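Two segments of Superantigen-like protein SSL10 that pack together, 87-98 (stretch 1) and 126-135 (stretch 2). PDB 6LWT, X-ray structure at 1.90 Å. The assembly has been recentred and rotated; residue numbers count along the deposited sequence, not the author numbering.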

# COMPACT_ATOMS: atom_id res chain seq x y z
N TYR A 87 -7.18 7.40 11.93
CA TYR A 87 -7.41 5.97 11.72
C TYR A 87 -6.72 5.49 10.46
O TYR A 87 -6.80 6.14 9.41
CB TYR A 87 -8.90 5.63 11.64
CG TYR A 87 -9.63 5.92 12.91
CD1 TYR A 87 -10.03 7.23 13.22
CD2 TYR A 87 -9.91 4.91 13.82
CE1 TYR A 87 -10.68 7.51 14.41
CE2 TYR A 87 -10.58 5.19 15.00
CZ TYR A 87 -10.96 6.48 15.30
OH TYR A 87 -11.61 6.75 16.50
N THR A 88 -6.10 4.32 10.56
CA THR A 88 -5.43 3.69 9.41
C THR A 88 -5.74 2.18 9.48
O THR A 88 -6.18 1.67 10.53
CB THR A 88 -3.92 4.01 9.41
OG1 THR A 88 -3.27 3.49 8.24
CG2 THR A 88 -3.24 3.49 10.67
N VAL A 89 -5.52 1.48 8.37
CA VAL A 89 -5.83 0.05 8.29
C VAL A 89 -4.58 -0.72 7.87
O VAL A 89 -3.98 -0.40 6.86
CB VAL A 89 -6.97 -0.23 7.30
CG1 VAL A 89 -7.27 -1.73 7.21
CG2 VAL A 89 -8.26 0.53 7.67
N GLY A 90 -4.23 -1.75 8.62
CA GLY A 90 -3.09 -2.63 8.29
C GLY A 90 -1.77 -1.91 8.28
O GLY A 90 -1.55 -0.98 9.04
N GLY A 91 -0.90 -2.31 7.36
CA GLY A 91 0.34 -1.58 7.16
C GLY A 91 1.40 -1.79 8.23
O GLY A 91 2.31 -1.00 8.29
N VAL A 92 1.29 -2.85 9.03
CA VAL A 92 2.19 -3.09 10.17
C VAL A 92 3.09 -4.29 9.91
O VAL A 92 2.59 -5.36 9.56
CB VAL A 92 1.41 -3.38 11.47
CG1 VAL A 92 2.35 -3.54 12.65
CG2 VAL A 92 0.39 -2.28 11.75
N ILE A 93 4.38 -4.10 10.11
CA ILE A 93 5.39 -5.18 10.07
C ILE A 93 6.18 -5.19 11.38
O ILE A 93 6.70 -4.15 11.82
CB ILE A 93 6.37 -4.99 8.89
CG1 ILE A 93 5.63 -5.06 7.55
CG2 ILE A 93 7.48 -6.06 8.95
CD1 ILE A 93 6.41 -4.48 6.37
N GLN A 94 6.30 -6.36 11.99
CA GLN A 94 6.95 -6.48 13.31
C GLN A 94 8.46 -6.41 13.28
O GLN A 94 9.05 -5.80 14.17
CB GLN A 94 6.46 -7.73 14.04
CG GLN A 94 4.99 -7.59 14.43
CD GLN A 94 4.37 -8.83 15.05
OE1 GLN A 94 3.44 -9.41 14.48
NE2 GLN A 94 4.86 -9.23 16.21
N ASN A 95 9.12 -7.01 12.30
CA ASN A 95 10.59 -6.93 12.29
C ASN A 95 11.09 -6.55 10.92
O ASN A 95 11.44 -7.41 10.12
CB ASN A 95 11.23 -8.24 12.76
CG ASN A 95 11.13 -8.41 14.27
OD1 ASN A 95 11.55 -7.53 15.03
ND2 ASN A 95 10.57 -9.53 14.71
N ASN A 96 11.07 -5.25 10.67
CA ASN A 96 11.53 -4.75 9.40
C ASN A 96 12.89 -4.09 9.53
O ASN A 96 13.30 -3.67 10.61
CB ASN A 96 10.50 -3.79 8.79
CG ASN A 96 10.44 -3.88 7.26
OD1 ASN A 96 11.27 -4.55 6.63
ND2 ASN A 96 9.49 -3.18 6.66
N LYS A 97 13.57 -4.00 8.40
CA LYS A 97 14.94 -3.55 8.31
C LYS A 97 15.02 -2.75 7.02
O LYS A 97 14.32 -3.09 6.06
CB LYS A 97 15.80 -4.81 8.29
CG LYS A 97 17.26 -4.70 7.89
CD LYS A 97 17.89 -6.06 8.15
CE LYS A 97 19.31 -6.19 7.61
NZ LYS A 97 19.59 -7.61 7.24
N THR A 98 15.81 -1.68 7.00
CA THR A 98 16.02 -0.93 5.74
C THR A 98 17.47 -1.05 5.24
O THR A 98 18.42 -0.59 5.88
CB THR A 98 15.59 0.55 5.85
OG1 THR A 98 16.54 1.28 6.64
CG2 THR A 98 14.16 0.69 6.44
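Stretch 2 126-135: IKKEKITLKE

Stretch 2 runs antiparallel to stretch 1: the nearest CA pairs are Thr98 CA with Lys128 CA at 4.4 Å, Lys97 CA with Glu129 CA at 5.6 Å, Asn96 CA with Lys130 CA at 6.1 Å and Gly91 CA with Thr132 CA at 5.8 Å, so one number rises as the other falls. Its backbone is loop through Glu129, extended from Lys130 to Thr132 (phi/psi of Lys130 -127/150), then helical from Leu133. Thr132 is the N-cap, its OG1 accepting from Glu135 N at 3.1 Å.

Three hydrogen bonds to backbone groups accompany this register, two of them involving the side chain of Asn96. Glu129 N donates to Lys97 O at 2.9 Å, nearly straight at 172°. Next to it, the Asn96 side-chain amide reads both backbone polar groups of Lys130: Lys130 N donates to Asn96 OD1 at 3.0 Å (142°), and Asn96 ND2 to Lys130 O at 2.8 Å (155°). OD1 of Asn96 also accepts from Lys97 N at 3.0 Å, which ties the side chain to the backbone of the next residue.

Lysine ammonium groups supply the other polar contacts. At the far end Lys134 NZ donates to Val89 O at 2.8 Å; water 1 accepts from Lys134 NZ at 2.8 Å and from Val89 N at 2.9 Å, bridging the two residues. Lys130 NZ makes a weak bond to Asn95 O at 3.3 Å. Lys97 NZ and Glu129 OE1 form a long salt bridge at 3.9 Å.

Apolar packing centres on Ile93, whose CA-to-CB bond points toward stretch 2. Its CD1 lies 3.9 Å from Lys130 CB, and its CG1 3.9 Å from Thr132 CG2. The Lys134 chain passes close over Gly91, with CD 3.6 Å from Gly91 CA; an ideal CB there would fall 2.9 Å from Lys134 CD, a clash. Positive phi (75°) independently favours glycine at this position. Together the two stretches bury 641 Å².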

# COMPACT_ATOMS: atom_id res chain seq x y z
N ILE A 126 12.63 -0.29 -3.89
CA ILE A 126 12.05 -0.56 -2.59
C ILE A 126 13.19 -0.71 -1.58
O ILE A 126 14.02 -1.64 -1.71
CB ILE A 126 11.21 -1.85 -2.63
CG1 ILE A 126 10.06 -1.69 -3.63
CG2 ILE A 126 10.66 -2.15 -1.25
CD1 ILE A 126 9.33 -2.96 -3.93
N LYS A 127 13.22 0.17 -0.58
CA LYS A 127 14.34 0.24 0.38
C LYS A 127 14.21 -0.79 1.51
O LYS A 127 15.20 -1.32 1.99
CB LYS A 127 14.49 1.64 1.03
CG LYS A 127 14.13 2.86 0.20
CD LYS A 127 15.02 3.09 -1.01
CE LYS A 127 14.28 3.90 -2.06
NZ LYS A 127 15.20 4.60 -2.99
N LYS A 128 12.97 -1.08 1.92
CA LYS A 128 12.72 -2.00 3.03
C LYS A 128 12.91 -3.47 2.64
O LYS A 128 12.67 -3.86 1.51
CB LYS A 128 11.29 -1.83 3.53
CG LYS A 128 10.93 -0.44 4.02
CD LYS A 128 9.42 -0.28 4.14
CE LYS A 128 9.11 0.68 5.26
NZ LYS A 128 7.68 1.04 5.33
N GLU A 129 13.31 -4.28 3.61
CA GLU A 129 13.38 -5.73 3.45
C GLU A 129 11.99 -6.35 3.27
O GLU A 129 11.85 -7.36 2.58
CB GLU A 129 14.04 -6.38 4.68
CG GLU A 129 13.99 -7.90 4.70
CD GLU A 129 14.79 -8.52 5.84
OE1 GLU A 129 15.96 -8.11 6.05
OE2 GLU A 129 14.25 -9.44 6.51
N LYS A 130 11.01 -5.80 3.97
CA LYS A 130 9.62 -6.26 3.86
C LYS A 130 8.73 -5.08 3.57
O LYS A 130 9.03 -3.97 3.97
CB LYS A 130 9.15 -6.92 5.16
CG LYS A 130 9.48 -8.40 5.25
CD LYS A 130 9.33 -8.89 6.68
CE LYS A 130 10.28 -10.04 7.00
NZ LYS A 130 10.50 -10.13 8.46
N ILE A 131 7.63 -5.33 2.85
CA ILE A 131 6.71 -4.27 2.49
C ILE A 131 5.32 -4.86 2.49
O ILE A 131 5.11 -5.95 1.93
CB ILE A 131 7.09 -3.61 1.13
CG1 ILE A 131 6.26 -2.35 0.90
CG2 ILE A 131 6.94 -4.57 -0.06
CD1 ILE A 131 6.75 -1.48 -0.24
N THR A 132 4.37 -4.19 3.14
CA THR A 132 2.99 -4.62 3.04
C THR A 132 2.46 -4.40 1.62
O THR A 132 2.88 -3.47 0.91
CB THR A 132 2.05 -3.92 4.05
OG1 THR A 132 2.12 -2.49 3.89
CG2 THR A 132 2.45 -4.32 5.48
N LEU A 133 1.52 -5.24 1.23
CA LEU A 133 0.75 -4.97 0.01
C LEU A 133 0.09 -3.60 0.05
O LEU A 133 0.01 -2.94 -0.98
CB LEU A 133 -0.26 -6.09 -0.28
CG LEU A 133 -1.09 -5.91 -1.56
CD1 LEU A 133 -0.24 -5.95 -2.83
CD2 LEU A 133 -2.17 -6.96 -1.65
N LYS A 134 -0.35 -3.16 1.23
CA LYS A 134 -0.88 -1.81 1.41
C LYS A 134 0.08 -0.71 0.93
O LYS A 134 -0.32 0.18 0.17
CB LYS A 134 -1.17 -1.59 2.90
CG LYS A 134 -1.70 -0.22 3.21
CD LYS A 134 -1.61 0.08 4.70
CE LYS A 134 -2.30 1.37 5.02
NZ LYS A 134 -3.75 1.33 4.70
N GLU A 135 1.32 -0.77 1.41
CA GLU A 135 2.31 0.27 1.08
C GLU A 135 2.71 0.20 -0.39
O GLU A 135 2.86 1.23 -1.05
CB GLU A 135 3.56 0.11 1.97
CG GLU A 135 4.59 1.20 1.73
CD GLU A 135 5.80 1.14 2.65
OE1 GLU A 135 5.75 0.52 3.73
OE2 GLU A 135 6.82 1.77 2.28
O HOH W 1 -5.38 3.20 6.05